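3-isopropylmalate dehydratase small subunit (Campylobacter jejuni, PDB 3Q3W) catalyses, as the small subunit of isopropylmalate isomerase, the interconversion of 2-isopropylmalate and 3-isopropylmalate through 2-isopropylmaleate. Local coordinates at residues Lys144-Ser149 with Lys153-Lys158; Pro16-Asn21 with Glu133-Leu138; Asn114-Leu117 with Leu122-Glu125. All coordinates share one frame; numbering follows the deposited sequence.

Interaction 1 of 3, residues Lys144-Ser149 with Lys153-Lys158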
loop_
_atom_site.group_PDB
_atom_site.type_symbol
_atom_site.label_atom_id
_atom_site.label_comp_id
_atom_site.label_asym_id
_atom_site.label_seq_id
_atom_site.Cartn_x
_atom_site.Cartn_y
_atom_site.Cartn_z
ATOM N N LYS A 144 4.228 8.205 13.315
ATOM C CA LYS A 144 4.341 7.465 12.089
ATOM C C LYS A 144 3.493 8.044 10.953
ATOM O O LYS A 144 3.471 7.486 9.825
ATOM C CB LYS A 144 3.917 6.003 12.345
ATOM C CG LYS A 144 4.714 5.273 13.423
ATOM C CD LYS A 144 6.208 5.317 13.146
ATOM C CE LYS A 144 6.947 4.239 13.931
ATOM N NZ LYS A 144 8.421 4.435 13.949
ATOM N N ASN A 145 2.766 9.123 11.250
ATOM C CA ASN A 145 1.803 9.673 10.308
ATOM C C ASN A 145 2.492 10.333 9.147
ATOM O O ASN A 145 3.477 11.061 9.339
ATOM C CB ASN A 145 0.904 10.662 11.010
ATOM C CG ASN A 145 -0.110 9.991 11.857
ATOM O OD1 ASN A 145 -1.000 9.340 11.328
ATOM N ND2 ASN A 145 0.033 10.089 13.189
ATOM N N ILE A 146 1.999 10.022 7.940
ATOM C CA ILE A 146 2.336 10.716 6.727
ATOM C C ILE A 146 1.046 11.331 6.187
ATOM O O ILE A 146 -0.037 10.782 6.366
ATOM C CB ILE A 146 2.997 9.793 5.695
ATOM C CG1 ILE A 146 4.393 9.371 6.202
ATOM C CG2 ILE A 146 3.059 10.503 4.322
ATOM C CD1 ILE A 146 5.134 8.346 5.356
ATOM N N GLU A 147 1.137 12.512 5.584
ATOM C CA GLU A 147 -0.042 13.093 4.918
ATOM C C GLU A 147 0.147 13.157 3.410
ATOM O O GLU A 147 1.221 13.439 2.926
ATOM C CB GLU A 147 -0.395 14.474 5.478
ATOM C CG GLU A 147 -1.795 14.931 5.047
ATOM C CD GLU A 147 -2.341 16.123 5.822
ATOM O OE1 GLU A 147 -1.829 16.445 6.908
ATOM O OE2 GLU A 147 -3.310 16.740 5.337
ATOM N N ILE A 148 -0.930 12.871 2.666
ATOM C CA ILE A 148 -0.878 12.842 1.201
ATOM C C ILE A 148 -2.039 13.634 0.660
ATOM O O ILE A 148 -3.164 13.392 1.066
ATOM C CB ILE A 148 -0.988 11.439 0.642
ATOM C CG1 ILE A 148 0.138 10.550 1.164
ATOM C CG2 ILE A 148 -1.003 11.500 -0.913
ATOM C CD1 ILE A 148 -0.154 9.024 1.136
ATOM N N SER A 149 -1.757 14.597 -0.222
ATOM C CA SER A 149 -2.784 15.321 -0.945
ATOM C C SER A 149 -2.739 14.911 -2.419
ATOM O O SER A 149 -1.743 15.128 -3.107
ATOM C CB SER A 149 -2.554 16.838 -0.821
ATOM O OG SER A 149 -3.507 17.570 -1.582
ATOM N N LYS A 153 -0.784 16.705 -5.423
ATOM C CA LYS A 153 0.149 15.646 -5.763
ATOM C C LYS A 153 1.439 15.794 -4.960
ATOM O O LYS A 153 2.556 15.844 -5.509
ATOM C CB LYS A 153 0.396 15.559 -7.266
ATOM C CG LYS A 153 -0.849 15.204 -8.083
ATOM C CD LYS A 153 -0.548 14.968 -9.600
ATOM C CE LYS A 153 -0.551 16.216 -10.408
ATOM N NZ LYS A 153 -0.529 15.914 -11.887
ATOM N N ARG A 154 1.255 15.870 -3.648
ATOM C CA ARG A 154 2.361 15.968 -2.680
ATOM C C ARG A 154 2.208 14.982 -1.472
ATOM O O ARG A 154 1.101 14.549 -1.154
ATOM C CB ARG A 154 2.475 17.400 -2.173
ATOM C CG ARG A 154 2.853 18.416 -3.273
ATOM C CD ARG A 154 3.087 19.839 -2.741
ATOM N NE ARG A 154 4.045 20.608 -3.563
ATOM C CZ ARG A 154 3.837 21.022 -4.814
ATOM N NH1 ARG A 154 4.793 21.721 -5.439
ATOM N NH2 ARG A 154 2.685 20.772 -5.455
ATOM N N VAL A 155 3.341 14.638 -0.852
ATOM C CA VAL A 155 3.431 13.851 0.371
ATOM C C VAL A 155 4.164 14.660 1.433
ATOM O O VAL A 155 5.239 15.273 1.159
ATOM C CB VAL A 155 4.177 12.527 0.119
ATOM C CG1 VAL A 155 4.407 11.784 1.424
ATOM C CG2 VAL A 155 3.402 11.684 -0.903
ATOM N N PHE A 156 3.551 14.751 2.607
ATOM C CA PHE A 156 4.040 15.604 3.678
ATOM C C PHE A 156 4.438 14.679 4.802
ATOM O O PHE A 156 3.582 13.966 5.333
ATOM C CB PHE A 156 2.941 16.565 4.160
ATOM C CG PHE A 156 2.356 17.436 3.071
ATOM C CD1 PHE A 156 2.850 18.724 2.843
ATOM C CD2 PHE A 156 1.311 16.972 2.266
ATOM C CE1 PHE A 156 2.319 19.546 1.849
ATOM C CE2 PHE A 156 0.766 17.791 1.252
ATOM C CZ PHE A 156 1.285 19.095 1.036
ATOM N N PHE A 157 5.727 14.641 5.131
ATOM C CA PHE A 157 6.215 13.875 6.282
ATOM C C PHE A 157 7.139 14.753 7.122
ATOM O O PHE A 157 8.252 15.110 6.683
ATOM C CB PHE A 157 6.972 12.637 5.827
ATOM C CG PHE A 157 7.354 11.697 6.957
ATOM C CD1 PHE A 157 6.521 11.516 8.072
ATOM C CD2 PHE A 157 8.529 10.968 6.880
ATOM C CE1 PHE A 157 6.869 10.678 9.077
ATOM C CE2 PHE A 157 8.873 10.100 7.879
ATOM C CZ PHE A 157 8.038 9.956 8.999
ATOM N N LYS A 158 6.668 15.100 8.314
ATOM C CA LYS A 158 7.379 16.017 9.194
ATOM C C LYS A 158 7.330 17.342 8.451
ATOM O O LYS A 158 6.239 17.742 8.030
ATOM C CB LYS A 158 8.813 15.533 9.476
ATOM C CG LYS A 158 8.898 14.163 10.117
ATOM C CD LYS A 158 8.101 14.169 11.391
ATOM C CE LYS A 158 8.469 13.047 12.327
ATOM N NZ LYS A 158 7.177 12.517 12.815
#

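Interaction 2 of 3, residues Pro16-Asn21 with Glu133-Leu138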
loop_
_atom_site.group_PDB
_atom_site.type_symbol
_atom_site.label_atom_id
_atom_site.label_comp_id
_atom_site.label_asym_id
_atom_site.label_seq_id
_atom_site.Cartn_x
_atom_site.Cartn_y
_atom_site.Cartn_z
ATOM N N PRO A 16 6.939 1.013 7.004
ATOM C CA PRO A 16 7.930 0.704 6.000
ATOM C C PRO A 16 8.136 -0.788 5.849
ATOM O O PRO A 16 8.237 -1.499 6.856
ATOM C CB PRO A 16 9.189 1.375 6.550
ATOM C CG PRO A 16 9.024 1.316 8.019
ATOM C CD PRO A 16 7.554 1.309 8.312
ATOM N N LEU A 17 8.172 -1.259 4.620
ATOM C CA LEU A 17 8.440 -2.670 4.336
ATOM C C LEU A 17 9.652 -2.750 3.386
ATOM O O LEU A 17 9.530 -2.635 2.164
ATOM C CB LEU A 17 7.213 -3.366 3.724
ATOM C CG LEU A 17 5.946 -3.334 4.577
ATOM C CD1 LEU A 17 4.717 -3.932 3.756
ATOM C CD2 LEU A 17 6.079 -4.084 5.849
ATOM N N GLU A 18 10.814 -2.997 3.981
ATOM C CA GLU A 18 12.094 -2.882 3.290
ATOM C C GLU A 18 12.378 -4.155 2.509
ATOM O O GLU A 18 13.333 -4.901 2.790
ATOM C CB GLU A 18 13.183 -2.596 4.317
ATOM C CG GLU A 18 13.030 -1.225 4.972
ATOM C CD GLU A 18 14.175 -0.924 5.953
ATOM O OE1 GLU A 18 15.299 -0.578 5.501
ATOM O OE2 GLU A 18 13.940 -1.051 7.161
ATOM N N TYR A 19 11.519 -4.397 1.526
ATOM C CA TYR A 19 11.690 -5.466 0.588
ATOM C C TYR A 19 11.489 -4.894 -0.820
ATOM O O TYR A 19 10.652 -3.997 -1.030
ATOM C CB TYR A 19 10.687 -6.575 0.864
ATOM C CG TYR A 19 10.509 -6.971 2.317
ATOM C CD1 TYR A 19 11.266 -8.003 2.888
ATOM C CD2 TYR A 19 9.542 -6.360 3.119
ATOM C CE1 TYR A 19 11.081 -8.402 4.239
ATOM C CE2 TYR A 19 9.354 -6.741 4.465
ATOM C CZ TYR A 19 10.123 -7.768 5.017
ATOM O OH TYR A 19 9.935 -8.149 6.355
ATOM N N ALA A 20 12.273 -5.393 -1.771
ATOM C CA ALA A 20 12.092 -5.069 -3.191
ATOM C C ALA A 20 11.305 -6.198 -3.813
ATOM O O ALA A 20 11.237 -7.310 -3.267
ATOM C CB ALA A 20 13.431 -4.896 -3.899
ATOM N N ASN A 21 10.711 -5.909 -4.963
ATOM C CA ASN A 21 10.009 -6.923 -5.713
ATOM C C ASN A 21 8.973 -7.677 -4.859
ATOM O O ASN A 21 8.827 -8.886 -5.034
ATOM C CB ASN A 21 11.011 -7.926 -6.288
ATOM C CG ASN A 21 12.164 -7.258 -6.962
ATOM O OD1 ASN A 21 11.988 -6.577 -7.969
ATOM N ND2 ASN A 21 13.361 -7.429 -6.407
ATOM N N GLU A 133 15.071 7.861 2.304
ATOM C CA GLU A 133 14.965 8.903 3.309
ATOM C C GLU A 133 13.709 8.752 4.147
ATOM O O GLU A 133 13.767 8.884 5.351
ATOM C CB GLU A 133 14.986 10.262 2.598
ATOM C CG GLU A 133 14.642 11.498 3.404
ATOM C CD GLU A 133 14.913 12.798 2.623
ATOM O OE1 GLU A 133 14.999 12.762 1.387
ATOM O OE2 GLU A 133 15.043 13.873 3.238
ATOM N N ILE A 134 12.570 8.564 3.495
ATOM C CA ILE A 134 11.273 8.303 4.201
ATOM C C ILE A 134 11.357 7.158 5.196
ATOM O O ILE A 134 11.034 7.347 6.334
ATOM C CB ILE A 134 10.134 8.058 3.199
ATOM C CG1 ILE A 134 9.693 9.398 2.618
ATOM C CG2 ILE A 134 8.951 7.406 3.833
ATOM C CD1 ILE A 134 8.977 9.262 1.325
ATOM N N VAL A 135 11.822 6.004 4.734
ATOM C CA VAL A 135 11.952 4.820 5.511
ATOM C C VAL A 135 12.809 5.081 6.725
ATOM O O VAL A 135 12.363 4.798 7.844
ATOM C CB VAL A 135 12.562 3.685 4.713
ATOM C CG1 VAL A 135 12.976 2.524 5.686
ATOM C CG2 VAL A 135 11.566 3.194 3.654
ATOM N N ASP A 136 13.982 5.712 6.527
ATOM C CA ASP A 136 14.898 5.940 7.633
ATOM C C ASP A 136 14.228 6.767 8.712
ATOM O O ASP A 136 14.247 6.438 9.892
ATOM C CB ASP A 136 16.157 6.670 7.211
ATOM C CG ASP A 136 17.066 6.913 8.386
ATOM O OD1 ASP A 136 17.191 8.072 8.832
ATOM O OD2 ASP A 136 17.582 5.916 8.895
ATOM N N GLU A 137 13.607 7.849 8.307
ATOM C CA GLU A 137 12.973 8.707 9.276
ATOM C C GLU A 137 11.761 8.011 9.945
ATOM O O GLU A 137 11.524 8.189 11.134
ATOM C CB GLU A 137 12.544 9.975 8.555
ATOM C CG GLU A 137 11.676 10.936 9.339
ATOM C CD GLU A 137 12.404 11.667 10.411
ATOM O OE1 GLU A 137 13.624 11.903 10.245
ATOM O OE2 GLU A 137 11.744 12.026 11.418
ATOM N N LEU A 138 10.987 7.260 9.159
ATOM C CA LEU A 138 9.750 6.653 9.657
ATOM C C LEU A 138 10.048 5.648 10.757
ATOM O O LEU A 138 9.337 5.547 11.771
ATOM C CB LEU A 138 9.003 5.977 8.495
ATOM C CG LEU A 138 7.562 5.506 8.727
ATOM C CD1 LEU A 138 6.667 6.574 9.362
ATOM C CD2 LEU A 138 7.045 5.080 7.363
#

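Interaction 3 of 3, residues Asn114-Leu117 with Leu122-Glu125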
loop_
_atom_site.group_PDB
_atom_site.type_symbol
_atom_site.label_atom_id
_atom_site.label_comp_id
_atom_site.label_asym_id
_atom_site.label_seq_id
_atom_site.Cartn_x
_atom_site.Cartn_y
_atom_site.Cartn_z
ATOM N N ASN A 114 -2.113 -0.533 -12.276
ATOM C CA ASN A 114 -3.375 -0.205 -12.924
ATOM C C ASN A 114 -4.548 -0.795 -12.148
ATOM O O ASN A 114 -5.537 -0.126 -11.927
ATOM C CB ASN A 114 -3.398 -0.717 -14.346
ATOM C CG ASN A 114 -4.565 -0.168 -15.138
ATOM O OD1 ASN A 114 -5.460 -0.909 -15.491
ATOM N ND2 ASN A 114 -4.548 1.139 -15.434
ATOM N N ASN A 115 -4.385 -2.024 -11.670
ATOM C CA ASN A 115 -5.401 -2.636 -10.821
ATOM C C ASN A 115 -5.582 -1.905 -9.528
ATOM O O ASN A 115 -6.719 -1.789 -9.038
ATOM C CB ASN A 115 -5.055 -4.078 -10.532
ATOM C CG ASN A 115 -5.147 -4.944 -11.770
ATOM O OD1 ASN A 115 -5.870 -4.602 -12.731
ATOM N ND2 ASN A 115 -4.398 -6.050 -11.780
ATOM N N ALA A 116 -4.483 -1.446 -8.941
ATOM C CA ALA A 116 -4.591 -0.783 -7.662
ATOM C C ALA A 116 -5.338 0.533 -7.840
ATOM O O ALA A 116 -6.229 0.858 -7.058
ATOM C CB ALA A 116 -3.216 -0.556 -7.032
ATOM N N LEU A 117 -4.939 1.298 -8.843
ATOM C CA LEU A 117 -5.548 2.587 -9.156
ATOM C C LEU A 117 -7.014 2.401 -9.482
ATOM O O LEU A 117 -7.852 3.184 -9.037
ATOM C CB LEU A 117 -4.832 3.265 -10.334
ATOM C CG LEU A 117 -3.441 3.778 -9.933
ATOM C CD1 LEU A 117 -2.669 4.238 -11.207
ATOM C CD2 LEU A 117 -3.545 4.905 -8.856
ATOM N N LEU A 122 -4.060 4.405 -4.013
ATOM C CA LEU A 122 -3.138 5.352 -4.626
ATOM C C LEU A 122 -1.678 4.933 -4.607
ATOM O O LEU A 122 -1.052 4.750 -3.541
ATOM C CB LEU A 122 -3.260 6.716 -3.988
ATOM C CG LEU A 122 -2.394 7.841 -4.550
ATOM C CD1 LEU A 122 -2.529 8.000 -6.093
ATOM C CD2 LEU A 122 -2.784 9.160 -3.855
ATOM N N THR A 123 -1.113 4.851 -5.795
ATOM C CA THR A 123 0.248 4.401 -5.970
ATOM C C THR A 123 1.160 5.603 -6.293
ATOM O O THR A 123 1.052 6.225 -7.360
ATOM C CB THR A 123 0.273 3.410 -7.103
ATOM O OG1 THR A 123 -0.198 4.074 -8.262
ATOM C CG2 THR A 123 -0.657 2.265 -6.806
ATOM N N ILE A 124 2.025 5.916 -5.332
ATOM C CA ILE A 124 2.884 7.088 -5.357
ATOM C C ILE A 124 4.290 6.660 -5.660
ATOM O O ILE A 124 4.935 5.963 -4.852
ATOM C CB ILE A 124 2.867 7.787 -4.004
ATOM C CG1 ILE A 124 1.472 8.352 -3.759
ATOM C CG2 ILE A 124 3.950 8.873 -3.929
ATOM C CD1 ILE A 124 1.118 8.652 -2.319
ATOM N N GLU A 125 4.772 7.079 -6.826
ATOM C CA GLU A 125 6.133 6.771 -7.227
ATOM C C GLU A 125 7.004 7.935 -6.786
ATOM O O GLU A 125 6.729 9.085 -7.167
ATOM C CB GLU A 125 6.232 6.537 -8.739
ATOM C CG GLU A 125 5.690 5.177 -9.167
ATOM C CD GLU A 125 5.628 4.959 -10.680
ATOM O OE1 GLU A 125 5.902 5.930 -11.462
ATOM O OE2 GLU A 125 5.340 3.791 -11.081
#

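Interaction 1 of 3, residues Lys144-Ser149 with Lys153-Lys158
Ile146 lays its CG1 branch over one face of the Phe157 ring, a CH-pi contact with CG1 4.0 Å from the ring centroid, while Lys158 CG lies over the centre of the opposite face. The same ring meets backbone at its edge, where Phe157 CD1 comes 3.3 Å from Asn145 O. With CG1 of Ile146 beside its own backbone N (chi1 -68°), CG2 is left anti to that nitrogen and reaches the other way along the strand, pressing on Val155 CG1 at 3.4 Å, tighter than usual van der Waals contact. Val155 has a second methyl to offer: its CG2 lies side by side with Ile148 CG1. A beta-branched residue thus serves two neighbours at once, which suits Val155 to this place.

On the other face of the sheet stand Glu147, Ser149, Arg154 and Phe156. The Phe156 ring takes Ser149 CB at its edge, 4.0 Å from CE2, with Glu147 O also at the edge, near the ring plane. Strands 145-149 and 154-157 form an antiparallel hairpin. Glu147 and Phe156 make a hydrogen-bonded pair, nearly straight in both directions, with Phe156 N to Glu147 O 2.7 Å; Ile148 and Val155 form the non-hydrogen-bonded pair between it and Ser149 with Arg154. Lys153 and Arg154 both face Ser149, a G1 beta bulge, and Ser149 OG bonds to Glu152 N within the connecting turn.

Chemically the hairpin is two-sided: aliphatic branches reach Ile75 of strand 73-78 and Ile104 of strand 102-105, beyond the adjoining strand 9-17, whereas the opposite face mixes charged, hydroxyl and aromatic groups suited to a partly exposed surface.

Interaction 2 of 3, residues Pro16-Asn21 with Glu133-Leu138
Val135 turns CG1 anti to its backbone N (chi1 167°) and leaves CG2 beside it, which spreads the two methyls of this helix residue before Pro16 and Glu18. Leu138, one helical turn on, likewise holds CG anti to N (chi1 -169°), and its CD2 branch reaches the other end of the proline ring. Pro16 is therefore met at two points: CB lies 4.1 Å from Val135 CG1, and CD lies 3.9 Å from Leu138 CD2, with the Leu138 side chain meeting the CD corner of the ring at a slant. A compact ring with no polar side-chain atoms suits this buried place, and the i, i+3 spacing of the valine and leucine puts both on the same side of the helix.

Glu18 adds a contact of a different kind. Its chain is extended beyond CG and passes across Val135, so that CG1 of the valine sits over the face of the carboxylate, 3.7 Å from Glu18 CD, and beside Glu18 CG at 3.8 Å. The acid group thus has a methyl over its face while OE2 forms a salt bridge with Lys139 of the same helix. Glu18 is also the centre of an inverse gamma turn, closed by Tyr19 N to Leu17 O at 2.7 Å, which bends the chain just after Pro16. No hydrogen bond joins the two segments directly.

Helix 128-140 here packs against strand 9-17 at Pro16. Val135 and Leu138 also touch Val77 of the adjacent strand 73-78, Leu138 reaches Phe157 of strand 154-157, and Tyr70 adds a further contact to Pro16.

Interaction 3 of 3, residues Asn114-Leu117 with Leu122-Glu125
Leu122 opens strand 122-125 with a light touch on the helix: although its CB starts out away from residues 114-117, the end of the side chain comes back, and CD1 stands 4.3 Å from Leu117 CD2. Two branched aliphatic side chains are apt for this buried place, each presenting one methyl to the other.

Thr123 comes next and carries most of the strand's share of the contact, its CB directed toward the helix. The two branches divide the work. With chi1 at 60°, OG1 sits between the backbone N and the carbonyl carbon, and CG2 is turned anti to that carbonyl carbon. CG2 meets Ala116 CB at 3.8 Å, a methyl-to-methyl contact for which the small alanine allows the helix to come close. OG1 instead faces Leu117, lying 3.5 Å from CD2 and 3.7 Å from CG, with the two side chains crossing at a slant. This is an apolar setting for a hydroxyl: Thr123 OG1 is buried by the contact and has no hydrogen-bond partner in the model, a probable energetic cost set against the snug fit of the beta-branched side chain.

Farther on, Glu125 brings the strand back to polar ground, its OE2 forming a salt bridge with Lys113, also on helix 110-118.

The contact closes the last step of a beta-alpha-beta unit, strand 102-105, helix 110-118 and strand 122-125, in which the helix packs on the strand that follows it. Backbone bonds from Leu122 and Ile124 tie the strand to Ile103 of its parallel neighbour. Leu117 and Leu122 both touch Leu174, so helix 168-176 borders this side of the contact.

Overall arrangement
All three contacts involve one mixed sheet, in which strand 122-125 forms an outermost strand and 9-17 adjoins 145-149. Along the chain, interaction 3 falls within the long span between the two segments of interaction 2, and interaction 1 follows both. The centres of interactions 1 and 2 lie about 15 Å apart. Those of interactions 1 and 3 are about 16 Å apart. Interaction 1 touches both others: Lys144 NZ probably hydrogen-bonds Leu138 O, and Ile148 packs on Ile124. Interactions 2 and 3, with centres about 18 Å apart, do not touch. Helix 128-140 follows strand 122-125 and leads into the hairpin, thereby linking the parallel part of the sheet to its antiparallel part.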